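Local coordinates for uncharacterized protein (Bacteroides ovatus, PDB 4DQA), which is of unknown function but probably binds carbohydrate, pairing an E-set-like N-terminal domain with a concanavalin A-like lectin/glucanase domain, at residues Ser161-Val171 / Asn221-Gln232; Pro307-Tyr316 / Ile329-Gly338. All blocks are in the same frame, centred on the assembly; numbering follows the deposited sequence. Where two conformers were deposited one is given.

Contact 1 (Ser161-Val171 / Asn221-Gln232); sequences SSFTYEALINV and NRWYHVALTYDQ
Strands 163-171 and 223-231 run antiparallel at 176° with their axes 4.6 Å apart, joined by paired backbone hydrogen bonds from F163-Y230 through Y165-L228 and A167-V226 to I169-Y224. Alternation sends F163, Y165, A167, I169, Y224, V226, L228 and Y230 to one face of the sheet, and T164, E166, L168, N170, W223, H225, A227 and T229 to the other. On the first face leucine suits position 228 because its branched tip can meet two aromatics: CD2 of L228 lies 3.9 Å from F163 CE2, near the plane of that ring, and also touches Y165 CD2. F163 takes the cramped torsion between its backbone N and carbonyl carbon (chi1 72°), which swings its ring over the neighbouring strand until CE1 is 3.5 Å from Y230 CB. Further along, the ethyl branch of I169 crosses V226 at about a right angle, with CD1 against CG1.

On the opposite face N170 lies over the indole of W223. Asparagine is short enough for its CB to pack on the ring face, 3.6 Å from the centroid of the six-membered ring in a CH-pi contact, and the amide plane is turned 87° from the indole. H225 offers NE2 to E166 OE1 at 2.9 Å, but the N-H is strongly bent, so the bond is weak. A small A227 lets E166 CB settle beside its methyl group.

Beyond Y230, where the strands give way to loop, S162 OG accepts Q232 N at 2.9 Å. The pairing thus rests on regular backbone bonds, with one face of aromatic and aliphatic contacts and another where the buried carboxylate of E166 is satisfied mainly through OE2, by R287 and W289 of strand 282-289, H225 adding only its weak bond.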
# COMPACT_ATOMS: atom_id res chain seq x y z
N SER A 161 -13.16 2.40 20.54
CA SER A 161 -12.64 1.58 21.62
C SER A 161 -11.26 1.16 21.22
O SER A 161 -10.27 1.71 21.70
CB SER A 161 -13.57 0.39 21.92
OG SER A 161 -13.89 -0.32 20.74
N SER A 162 -11.15 0.22 20.29
CA SER A 162 -9.87 -0.05 19.66
C SER A 162 -9.73 0.88 18.46
O SER A 162 -10.71 1.20 17.78
CB SER A 162 -9.77 -1.49 19.21
OG SER A 162 -9.88 -2.33 20.35
N PHE A 163 -8.52 1.37 18.21
CA PHE A 163 -8.34 2.29 17.10
C PHE A 163 -6.89 2.36 16.67
O PHE A 163 -5.99 1.85 17.35
CB PHE A 163 -8.84 3.68 17.48
CG PHE A 163 -7.95 4.38 18.45
CD1 PHE A 163 -8.08 4.14 19.80
CD2 PHE A 163 -6.96 5.24 18.01
CE1 PHE A 163 -7.24 4.75 20.72
CE2 PHE A 163 -6.11 5.86 18.93
CZ PHE A 163 -6.26 5.60 20.28
N THR A 164 -6.71 3.00 15.53
CA THR A 164 -5.39 3.27 14.95
C THR A 164 -5.38 4.64 14.32
O THR A 164 -6.32 5.02 13.61
CB THR A 164 -5.06 2.25 13.85
OG1 THR A 164 -5.13 0.93 14.38
CG2 THR A 164 -3.66 2.48 13.28
N TYR A 165 -4.31 5.39 14.58
CA TYR A 165 -3.97 6.57 13.79
C TYR A 165 -2.72 6.18 13.03
O TYR A 165 -1.81 5.62 13.62
CB TYR A 165 -3.56 7.76 14.66
CG TYR A 165 -4.57 8.40 15.58
CD1 TYR A 165 -5.93 8.10 15.52
CD2 TYR A 165 -4.15 9.34 16.53
CE1 TYR A 165 -6.84 8.72 16.36
CE2 TYR A 165 -5.05 9.96 17.38
CZ TYR A 165 -6.39 9.67 17.29
OH TYR A 165 -7.30 10.28 18.14
N GLU A 166 -2.63 6.53 11.76
CA GLU A 166 -1.37 6.33 11.03
C GLU A 166 -1.19 7.37 9.95
O GLU A 166 -2.15 7.95 9.46
CB GLU A 166 -1.20 4.92 10.45
CG GLU A 166 -2.26 4.55 9.46
CD GLU A 166 -2.03 3.19 8.80
OE1 GLU A 166 -0.87 2.79 8.66
OE2 GLU A 166 -3.03 2.55 8.37
N ALA A 167 0.06 7.62 9.61
CA ALA A 167 0.40 8.56 8.54
C ALA A 167 1.84 8.37 8.12
O ALA A 167 2.69 7.95 8.92
CB ALA A 167 0.23 9.98 9.00
N LEU A 168 2.13 8.75 6.88
CA LEU A 168 3.50 9.04 6.45
C LEU A 168 3.72 10.52 6.69
O LEU A 168 2.90 11.37 6.29
CB LEU A 168 3.70 8.74 4.96
CG LEU A 168 3.61 7.27 4.59
CD1 LEU A 168 3.33 7.10 3.08
CD2 LEU A 168 4.85 6.49 5.00
N ILE A 169 4.84 10.85 7.34
CA ILE A 169 5.17 12.24 7.65
C ILE A 169 6.61 12.55 7.29
O ILE A 169 7.48 11.69 7.27
CB ILE A 169 4.95 12.59 9.15
CG1 ILE A 169 5.92 11.82 10.04
CG2 ILE A 169 3.50 12.33 9.53
CD1 ILE A 169 5.88 12.29 11.49
N ASN A 170 6.83 13.83 7.00
CA ASN A 170 8.15 14.36 6.70
C ASN A 170 8.19 15.75 7.28
O ASN A 170 7.50 16.66 6.81
CB ASN A 170 8.38 14.38 5.19
CG ASN A 170 9.79 14.76 4.83
OD1 ASN A 170 10.38 15.63 5.46
ND2 ASN A 170 10.36 14.08 3.84
N VAL A 171 8.99 15.92 8.33
CA VAL A 171 9.00 17.16 9.09
C VAL A 171 9.99 18.17 8.52
O VAL A 171 11.17 17.85 8.32
CB VAL A 171 9.39 16.86 10.55
CG1 VAL A 171 9.37 18.12 11.38
CG2 VAL A 171 8.46 15.84 11.15
N ASN A 221 13.35 16.29 7.28
CA ASN A 221 13.66 16.02 5.88
C ASN A 221 13.85 14.53 5.63
O ASN A 221 14.74 14.12 4.88
CB ASN A 221 14.91 16.80 5.43
CG ASN A 221 15.10 16.79 3.92
OD1 ASN A 221 14.13 16.78 3.15
ND2 ASN A 221 16.35 16.80 3.49
N ARG A 222 13.01 13.72 6.29
CA ARG A 222 13.05 12.27 6.16
C ARG A 222 11.61 11.77 6.27
O ARG A 222 10.88 12.17 7.18
CB ARG A 222 13.92 11.67 7.27
CG ARG A 222 13.93 10.19 7.28
CD ARG A 222 15.06 9.67 8.07
NE ARG A 222 14.89 8.24 8.27
CZ ARG A 222 15.74 7.47 8.91
NH1 ARG A 222 16.87 7.99 9.40
NH2 ARG A 222 15.47 6.18 9.06
N TRP A 223 11.21 10.88 5.36
CA TRP A 223 9.91 10.23 5.51
C TRP A 223 9.94 9.15 6.58
O TRP A 223 10.85 8.33 6.61
CB TRP A 223 9.45 9.62 4.19
CG TRP A 223 8.98 10.64 3.22
CD1 TRP A 223 9.66 11.14 2.14
CD2 TRP A 223 7.73 11.33 3.26
NE1 TRP A 223 8.90 12.10 1.52
CE2 TRP A 223 7.72 12.24 2.20
CE3 TRP A 223 6.61 11.26 4.10
CZ2 TRP A 223 6.62 13.08 1.95
CZ3 TRP A 223 5.53 12.08 3.85
CH2 TRP A 223 5.55 12.99 2.79
N TYR A 224 8.91 9.16 7.42
CA TYR A 224 8.65 8.12 8.40
C TYR A 224 7.21 7.68 8.30
O TYR A 224 6.31 8.51 8.11
CB TYR A 224 8.84 8.64 9.82
CG TYR A 224 10.24 9.01 10.23
CD1 TYR A 224 11.11 8.06 10.70
CD2 TYR A 224 10.68 10.33 10.16
CE1 TYR A 224 12.38 8.41 11.10
CE2 TYR A 224 11.93 10.69 10.55
CZ TYR A 224 12.79 9.74 11.02
OH TYR A 224 14.05 10.13 11.45
N HIS A 225 6.96 6.39 8.49
CA HIS A 225 5.61 5.95 8.76
C HIS A 225 5.41 5.92 10.26
O HIS A 225 6.24 5.33 10.98
CB HIS A 225 5.34 4.57 8.18
CG HIS A 225 3.91 4.16 8.29
ND1 HIS A 225 3.45 3.29 9.25
CD2 HIS A 225 2.83 4.53 7.56
CE1 HIS A 225 2.14 3.14 9.11
NE2 HIS A 225 1.74 3.88 8.09
N VAL A 226 4.35 6.55 10.74
CA VAL A 226 4.09 6.61 12.17
C VAL A 226 2.69 6.09 12.44
O VAL A 226 1.77 6.31 11.66
CB VAL A 226 4.27 8.01 12.77
CG1 VAL A 226 5.71 8.53 12.52
CG2 VAL A 226 3.25 8.99 12.25
N ALA A 227 2.52 5.36 13.54
CA ALA A 227 1.21 4.83 13.92
C ALA A 227 1.05 4.75 15.43
O ALA A 227 2.01 4.52 16.18
CB ALA A 227 0.97 3.45 13.30
N LEU A 228 -0.19 4.97 15.87
CA LEU A 228 -0.58 4.75 17.26
C LEU A 228 -1.73 3.75 17.22
O LEU A 228 -2.69 3.97 16.47
CB LEU A 228 -1.08 6.06 17.84
CG LEU A 228 -1.86 5.97 19.15
CD1 LEU A 228 -0.98 5.53 20.31
CD2 LEU A 228 -2.52 7.30 19.46
N THR A 229 -1.65 2.70 18.02
CA THR A 229 -2.73 1.72 18.11
C THR A 229 -3.15 1.57 19.56
O THR A 229 -2.34 1.75 20.47
CB THR A 229 -2.34 0.32 17.56
OG1 THR A 229 -1.32 -0.28 18.36
CG2 THR A 229 -1.88 0.42 16.10
N TYR A 230 -4.41 1.24 19.76
CA TYR A 230 -4.86 0.79 21.08
C TYR A 230 -5.82 -0.36 20.87
O TYR A 230 -6.77 -0.25 20.10
CB TYR A 230 -5.59 1.90 21.81
CG TYR A 230 -6.21 1.52 23.14
CD1 TYR A 230 -5.46 0.90 24.13
CD2 TYR A 230 -7.52 1.85 23.41
CE1 TYR A 230 -6.02 0.60 25.37
CE2 TYR A 230 -8.09 1.55 24.65
CZ TYR A 230 -7.33 0.94 25.61
OH TYR A 230 -7.91 0.65 26.83
N ASP A 231 -5.52 -1.46 21.54
CA ASP A 231 -6.36 -2.66 21.55
C ASP A 231 -7.10 -2.65 22.88
O ASP A 231 -6.51 -2.97 23.91
CB ASP A 231 -5.48 -3.89 21.42
CG ASP A 231 -6.26 -5.17 21.23
OD1 ASP A 231 -7.20 -5.44 22.01
OD2 ASP A 231 -5.92 -5.92 20.29
N GLN A 232 -8.36 -2.25 22.87
CA GLN A 232 -9.06 -2.05 24.12
C GLN A 232 -9.22 -3.33 24.96
O GLN A 232 -9.04 -3.29 26.18
CB GLN A 232 -10.41 -1.37 23.87
CG GLN A 232 -11.28 -1.23 25.11
CD GLN A 232 -12.16 -2.44 25.33
OE1 GLN A 232 -12.69 -3.02 24.38
NE2 GLN A 232 -12.32 -2.84 26.59
O HOH W 1 -12.74 -2.87 21.03
O HOH W 2 12.74 14.40 2.06
O HOH W 3 10.94 14.02 9.02

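Contact 2 (Pro307-Tyr316 / Ile329-Gly338); sequences PASEGLALYY and IKDATGRING
Y316 lays one face of its ring over the CB of D331, which sits 3.8 Å from the ring centroid in a CH-pi contact, while the carboxylate plane stands 75° from the ring. The phenol end passes on to strand 328-330, where OH donates to I329 O at 2.8 Å. The hydroxyl comes from above that carbonyl's plane, and G338 N reaches the same oxygen from the opposite face, so a single acceptor serves both a side chain and the pairing of strands 328-330 and 337-340. Tyrosine suits the place because its ring packs on I329 CG1 while its hydroxyl spans to the backbone.

D331 opens the type I turn D331-G334, and its carboxylate organises the loop. OD2 takes Y315 N at 3.0 Å on its anti lone pair and the hydroxyl of T333 at 2.7 Å on its syn lone pair; OD1 accepts I336 N from above the carboxylate plane. T333 begins an ST turn, its OG1 accepting R335 N. One carboxylate thus ties strand 312-316 to a folded loop, and Y315 O completes the link by accepting A332 N at 2.8 Å, an almost straight bond (173°).

The loop joins two strands of a five-stranded antiparallel sheet, whereas strand 312-316 edges the larger sheet beside strand 282-289, with a classic beta bulge where A313 and L314 both face V288. The contact therefore spans two sheets, consistent with the two-sheet sandwich of concanavalin A-like domains. L314 and I336 both touch V152 of strand 150-152, though the exact fit of L314 is uncertain. T333 turns its methyl CG2 to L312 CG at 3.9 Å, and a water bridges A313 O to the exposed R335 at NE.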
# COMPACT_ATOMS: atom_id res chain seq x y z
N PRO A 307 -9.69 2.17 -0.18
CA PRO A 307 -10.53 3.07 0.62
C PRO A 307 -11.88 2.52 1.03
O PRO A 307 -12.53 3.12 1.89
CB PRO A 307 -10.72 4.28 -0.29
CG PRO A 307 -10.40 3.82 -1.65
CD PRO A 307 -9.47 2.67 -1.54
N ALA A 308 -12.27 1.40 0.44
CA ALA A 308 -13.49 0.68 0.81
C ALA A 308 -13.33 -0.21 2.05
O ALA A 308 -14.30 -0.86 2.47
CB ALA A 308 -13.96 -0.16 -0.38
N SER A 309 -12.14 -0.24 2.64
CA SER A 309 -11.83 -1.22 3.69
C SER A 309 -12.73 -1.09 4.92
O SER A 309 -12.91 0.01 5.47
CB SER A 309 -10.38 -1.04 4.19
OG SER A 309 -9.39 -1.31 3.20
N GLU A 310 -13.22 -2.22 5.39
CA GLU A 310 -13.94 -2.27 6.64
C GLU A 310 -13.04 -1.80 7.78
O GLU A 310 -11.88 -2.20 7.87
CB GLU A 310 -14.42 -3.69 6.90
CG GLU A 310 -15.21 -3.84 8.18
CD GLU A 310 -16.64 -3.32 8.07
OE1 GLU A 310 -17.13 -3.16 6.93
OE2 GLU A 310 -17.26 -3.12 9.14
N GLY A 311 -13.56 -0.91 8.61
CA GLY A 311 -12.81 -0.39 9.74
C GLY A 311 -12.06 0.90 9.48
O GLY A 311 -11.50 1.49 10.41
N LEU A 312 -12.03 1.35 8.23
CA LEU A 312 -11.32 2.55 7.86
C LEU A 312 -12.28 3.73 8.00
O LEU A 312 -13.24 3.85 7.23
CB LEU A 312 -10.80 2.44 6.45
CG LEU A 312 -9.95 3.56 5.92
CD1 LEU A 312 -8.67 3.81 6.76
CD2 LEU A 312 -9.57 3.25 4.46
N ALA A 313 -12.05 4.54 9.03
CA ALA A 313 -12.97 5.63 9.36
C ALA A 313 -12.64 6.94 8.67
O ALA A 313 -13.49 7.82 8.53
CB ALA A 313 -13.01 5.84 10.89
N LEU A 314 -11.38 7.09 8.24
CA LEU A 314 -10.92 8.32 7.61
C LEU A 314 -9.69 7.98 6.80
O LEU A 314 -8.82 7.24 7.27
CB LEU A 314 -10.53 9.34 8.68
CG LEU A 314 -10.03 10.67 8.12
CD1 LEU A 314 -11.21 11.40 7.51
CD2 LEU A 314 -9.32 11.50 9.16
N TYR A 315 -9.59 8.53 5.60
CA TYR A 315 -8.43 8.29 4.73
C TYR A 315 -8.16 9.49 3.86
O TYR A 315 -8.95 9.80 2.98
CB TYR A 315 -8.72 7.07 3.86
CG TYR A 315 -7.56 6.51 3.04
CD1 TYR A 315 -6.24 6.89 3.25
CD2 TYR A 315 -7.83 5.59 2.05
CE1 TYR A 315 -5.19 6.33 2.48
CE2 TYR A 315 -6.83 5.04 1.29
CZ TYR A 315 -5.51 5.38 1.53
OH TYR A 315 -4.55 4.81 0.74
N TYR A 316 -7.03 10.15 4.08
CA TYR A 316 -6.57 11.17 3.17
C TYR A 316 -5.24 10.74 2.57
O TYR A 316 -4.21 10.70 3.26
CB TYR A 316 -6.37 12.51 3.90
CG TYR A 316 -7.66 13.22 4.26
CD1 TYR A 316 -8.49 13.73 3.27
CD2 TYR A 316 -8.07 13.34 5.58
CE1 TYR A 316 -9.67 14.37 3.59
CE2 TYR A 316 -9.23 13.99 5.92
CZ TYR A 316 -10.05 14.49 4.91
OH TYR A 316 -11.23 15.14 5.22
N ILE A 329 -12.33 19.35 2.34
CA ILE A 329 -11.52 18.32 1.69
C ILE A 329 -12.22 16.98 1.97
O ILE A 329 -12.38 16.57 3.15
CB ILE A 329 -10.02 18.32 2.09
CG1 ILE A 329 -9.28 17.22 1.34
CG2 ILE A 329 -9.83 18.20 3.60
CD1 ILE A 329 -7.74 17.30 1.52
N LYS A 330 -12.68 16.33 0.91
CA LYS A 330 -13.45 15.10 1.03
C LYS A 330 -12.50 13.92 1.07
O LYS A 330 -11.66 13.77 0.21
CB LYS A 330 -14.39 14.96 -0.16
CG LYS A 330 -15.26 16.18 -0.35
CD LYS A 330 -16.21 16.03 -1.54
CE LYS A 330 -17.16 14.86 -1.36
NZ LYS A 330 -18.23 15.15 -0.37
N ASP A 331 -12.64 13.08 2.10
CA ASP A 331 -11.72 11.97 2.23
C ASP A 331 -12.03 10.86 1.22
O ASP A 331 -13.07 10.87 0.52
CB ASP A 331 -11.70 11.45 3.67
CG ASP A 331 -12.65 10.32 3.88
OD1 ASP A 331 -13.84 10.46 3.52
OD2 ASP A 331 -12.21 9.26 4.42
N ALA A 332 -11.10 9.92 1.14
CA ALA A 332 -11.13 8.83 0.17
C ALA A 332 -12.19 7.78 0.44
O ALA A 332 -12.67 7.16 -0.50
CB ALA A 332 -9.78 8.18 0.10
N THR A 333 -12.60 7.61 1.70
CA THR A 333 -13.68 6.67 2.01
C THR A 333 -15.04 7.18 1.55
O THR A 333 -16.00 6.42 1.45
CB THR A 333 -13.82 6.34 3.49
OG1 THR A 333 -14.27 7.49 4.23
CG2 THR A 333 -12.50 5.79 4.08
N GLY A 334 -15.13 8.48 1.30
CA GLY A 334 -16.44 9.07 1.04
C GLY A 334 -17.25 9.33 2.29
O GLY A 334 -18.42 9.73 2.20
N ARG A 335 -16.66 9.10 3.47
CA ARG A 335 -17.42 9.22 4.72
C ARG A 335 -17.26 10.58 5.40
O ARG A 335 -18.16 10.99 6.16
CB ARG A 335 -17.02 8.13 5.71
CG ARG A 335 -17.34 6.76 5.21
CD ARG A 335 -16.73 5.67 6.09
NE ARG A 335 -17.25 5.65 7.46
CZ ARG A 335 -18.38 5.08 7.83
NH1 ARG A 335 -19.16 4.49 6.94
NH2 ARG A 335 -18.77 5.10 9.11
N ILE A 336 -16.16 11.25 5.12
CA ILE A 336 -15.75 12.44 5.88
C ILE A 336 -15.57 13.65 4.98
O ILE A 336 -14.80 13.62 4.02
CB ILE A 336 -14.40 12.24 6.58
CG1 ILE A 336 -14.44 11.05 7.54
CG2 ILE A 336 -13.97 13.51 7.34
CD1 ILE A 336 -15.50 11.17 8.57
N ASN A 337 -16.27 14.73 5.31
CA ASN A 337 -16.01 16.03 4.67
C ASN A 337 -15.30 16.91 5.65
O ASN A 337 -15.92 17.50 6.54
CB ASN A 337 -17.34 16.67 4.29
CG ASN A 337 -18.07 15.90 3.22
OD1 ASN A 337 -17.46 15.41 2.30
ND2 ASN A 337 -19.39 15.78 3.37
N GLY A 338 -13.98 16.99 5.56
CA GLY A 338 -13.18 17.75 6.49
C GLY A 338 -13.13 19.22 6.12
O GLY A 338 -13.13 19.56 4.94
O HOH W 4 -16.06 7.45 9.39

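Overall arrangement
Both contacts involve the large antiparallel sheet of the lectin-like domain, and strand 282-289 lies between them, pairing with 163-171 on one side and with 312-316 on the other. Contact 1 joins two neighbouring strands of that sheet and is mostly buried; contact 2 is only partly buried and carries one of its strands across to a loop of the five-stranded sheet. Their chemistry follows: a regular backbone ladder with one mainly apolar face and one more polar face in the first, a side-chain carboxylate and turn network with few backbone bonds in the second. Their centres are about 16 Å apart and their nearest atoms about 6 Å, without touching.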